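Transcriptional regulator (Enterococcus faecalis, PDB 3QFI) is of unproven function but belongs to the LytR-CpsA-Psr family, whose members probably act at the bacterial cell envelope. Local coordinates at residues K254-L259 and E273-F278. Sequence-based numbering, arbitrary orientation.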
loop_
_atom_site.group_PDB
_atom_site.type_symbol
_atom_site.label_atom_id
_atom_site.label_comp_id
_atom_site.label_asym_id
_atom_site.label_seq_id
_atom_site.Cartn_x
_atom_site.Cartn_y
_atom_site.Cartn_z
ATOM N N LYS A 254 0.455 -17.306 5.798
ATOM C CA LYS A 254 1.185 -16.721 6.913
ATOM C C LYS A 254 0.960 -15.200 6.924
ATOM O O LYS A 254 0.663 -14.610 7.962
ATOM C CB LYS A 254 2.676 -17.061 6.788
ATOM C CG LYS A 254 3.549 -16.428 7.857
ATOM C CD LYS A 254 5.018 -16.599 7.542
ATOM C CE LYS A 254 5.839 -15.724 8.458
ATOM N NZ LYS A 254 5.455 -14.283 8.318
ATOM N N THR A 255 1.088 -14.570 5.765
ATOM C CA THR A 255 0.870 -13.135 5.662
ATOM C C THR A 255 -0.542 -12.754 6.100
ATOM O O THR A 255 -0.733 -11.778 6.819
ATOM C CB THR A 255 1.031 -12.662 4.236
ATOM O OG1 THR A 255 2.324 -13.035 3.756
ATOM C CG2 THR A 255 0.859 -11.148 4.155
ATOM N N GLN A 256 -1.524 -13.520 5.639
ATOM C CA GLN A 256 -2.925 -13.287 5.976
ATOM C C GLN A 256 -3.179 -13.398 7.457
ATOM O O GLN A 256 -3.860 -12.570 8.051
ATOM C CB GLN A 256 -3.831 -14.295 5.269
ATOM C CG GLN A 256 -4.089 -13.985 3.815
ATOM C CD GLN A 256 -4.644 -15.167 3.083
ATOM O OE1 GLN A 256 -5.104 -15.050 1.953
ATOM N NE2 GLN A 256 -4.597 -16.326 3.722
ATOM N N THR A 257 -2.648 -14.450 8.054
ATOM C CA THR A 257 -2.839 -14.661 9.473
ATOM C C THR A 257 -2.185 -13.513 10.225
ATOM O O THR A 257 -2.755 -12.992 11.178
ATOM C CB THR A 257 -2.247 -16.009 9.903
ATOM O OG1 THR A 257 -2.906 -17.054 9.174
ATOM C CG2 THR A 257 -2.457 -16.231 11.381
ATOM N N THR A 258 -1.003 -13.103 9.779
ATOM C CA THR A 258 -0.308 -11.995 10.421
ATOM C C THR A 258 -1.181 -10.741 10.440
ATOM O O THR A 258 -1.456 -10.180 11.497
ATOM C CB THR A 258 0.968 -11.633 9.682
ATOM O OG1 THR A 258 1.843 -12.762 9.674
ATOM C CG2 THR A 258 1.648 -10.455 10.354
ATOM N N LEU A 259 -1.601 -10.296 9.260
ATOM C CA LEU A 259 -2.423 -9.112 9.172
ATOM C C LEU A 259 -3.682 -9.299 9.990
ATOM O O LEU A 259 -4.049 -8.425 10.780
ATOM C CB LEU A 259 -2.753 -8.809 7.717
ATOM C CG LEU A 259 -1.472 -8.583 6.918
ATOM C CD1 LEU A 259 -1.818 -8.120 5.513
ATOM C CD2 LEU A 259 -0.595 -7.546 7.622
ATOM N N GLU A 273 -6.794 -23.471 2.795
ATOM C CA GLU A 273 -7.202 -24.398 1.748
ATOM C C GLU A 273 -7.513 -23.618 0.463
ATOM O O GLU A 273 -7.270 -24.098 -0.647
ATOM C CB GLU A 273 -8.422 -25.202 2.193
ATOM C CG GLU A 273 -8.470 -25.454 3.691
ATOM C CD GLU A 273 -7.286 -26.255 4.201
ATOM O OE1 GLU A 273 -6.525 -26.785 3.361
ATOM O OE2 GLU A 273 -7.122 -26.366 5.441
ATOM N N LYS A 274 -8.053 -22.412 0.607
ATOM C CA LYS A 274 -8.359 -21.597 -0.563
ATOM C C LYS A 274 -7.068 -21.128 -1.244
ATOM O O LYS A 274 -6.934 -21.249 -2.448
ATOM C CB LYS A 274 -9.228 -20.414 -0.144
ATOM C CG LYS A 274 -9.417 -19.356 -1.198
ATOM C CD LYS A 274 -10.413 -18.320 -0.705
ATOM C CE LYS A 274 -10.455 -17.092 -1.613
ATOM N NZ LYS A 274 -9.272 -16.197 -1.422
ATOM N N ASP A 275 -6.107 -20.613 -0.478
ATOM C CA ASP A 275 -4.847 -20.157 -1.064
ATOM C C ASP A 275 -4.154 -21.242 -1.878
ATOM O O ASP A 275 -3.605 -20.980 -2.945
ATOM C CB ASP A 275 -3.880 -19.703 0.017
ATOM C CG ASP A 275 -4.489 -18.710 0.943
ATOM O OD1 ASP A 275 -5.434 -18.007 0.511
ATOM O OD2 ASP A 275 -4.016 -18.625 2.104
ATOM N N LEU A 276 -4.162 -22.456 -1.344
ATOM C CA LEU A 276 -3.535 -23.601 -1.988
ATOM C C LEU A 276 -4.275 -23.971 -3.278
ATOM O O LEU A 276 -3.648 -24.182 -4.318
ATOM C CB LEU A 276 -3.513 -24.779 -1.003
ATOM C CG LEU A 276 -2.979 -26.137 -1.466
ATOM C CD1 LEU A 276 -1.523 -26.014 -1.882
ATOM C CD2 LEU A 276 -3.113 -27.148 -0.328
ATOM N N ALA A 277 -5.604 -24.023 -3.218
ATOM C CA ALA A 277 -6.404 -24.359 -4.393
ATOM C C ALA A 277 -6.105 -23.405 -5.533
ATOM O O ALA A 277 -5.903 -23.825 -6.672
ATOM C CB ALA A 277 -7.882 -24.311 -4.057
ATOM N N PHE A 278 -6.071 -22.117 -5.218
ATOM C CA PHE A 278 -5.798 -21.104 -6.222
ATOM C C PHE A 278 -4.430 -21.329 -6.846
ATOM O O PHE A 278 -4.283 -21.296 -8.070
ATOM C CB PHE A 278 -5.834 -19.701 -5.611
ATOM C CG PHE A 278 -5.851 -18.605 -6.635
ATOM C CD1 PHE A 278 -7.057 -18.207 -7.223
ATOM C CD2 PHE A 278 -4.668 -18.022 -7.070
ATOM C CE1 PHE A 278 -7.083 -17.251 -8.223
ATOM C CE2 PHE A 278 -4.681 -17.060 -8.076
ATOM C CZ PHE A 278 -5.890 -16.676 -8.656
#
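Q256 and D275 face each other from two consecutive helices, 249-262 and 269-280, whose segments here run in roughly opposite senses but at a marked slant and stay well apart: the CA atoms of Q256 and D275 lie 10.0 Å from each other. Only these two side chains bridge the space between the segments. Q256 leaves its helix with CG beside the backbone N (chi1 -78°) and is extended beyond that, so its amide is carried out to the short carboxylate of D275. The two groups come from opposite directions, their planes turned 54° apart. Q256 CD is 3.6 Å from D275 OD2 and 3.9 Å from D275 OD1. Both residues are buried: D275 also packs on P249, L252 and Y253 near the start of helix 249-262, and Q256 touches D100. Within helix 249-262, T258 OG1 turns back to donate to K254 O at 2.8 Å, from the opposite face of that carbonyl to T258 N. T255 and T258 rest on E230 of strand 227-230, an outermost strand of the mixed sheet. The arrangement is one of two consecutive, obliquely set C-terminal helices that meet here through a single buried polar pair, which joins the outer helix to the one lying against the sheet edge.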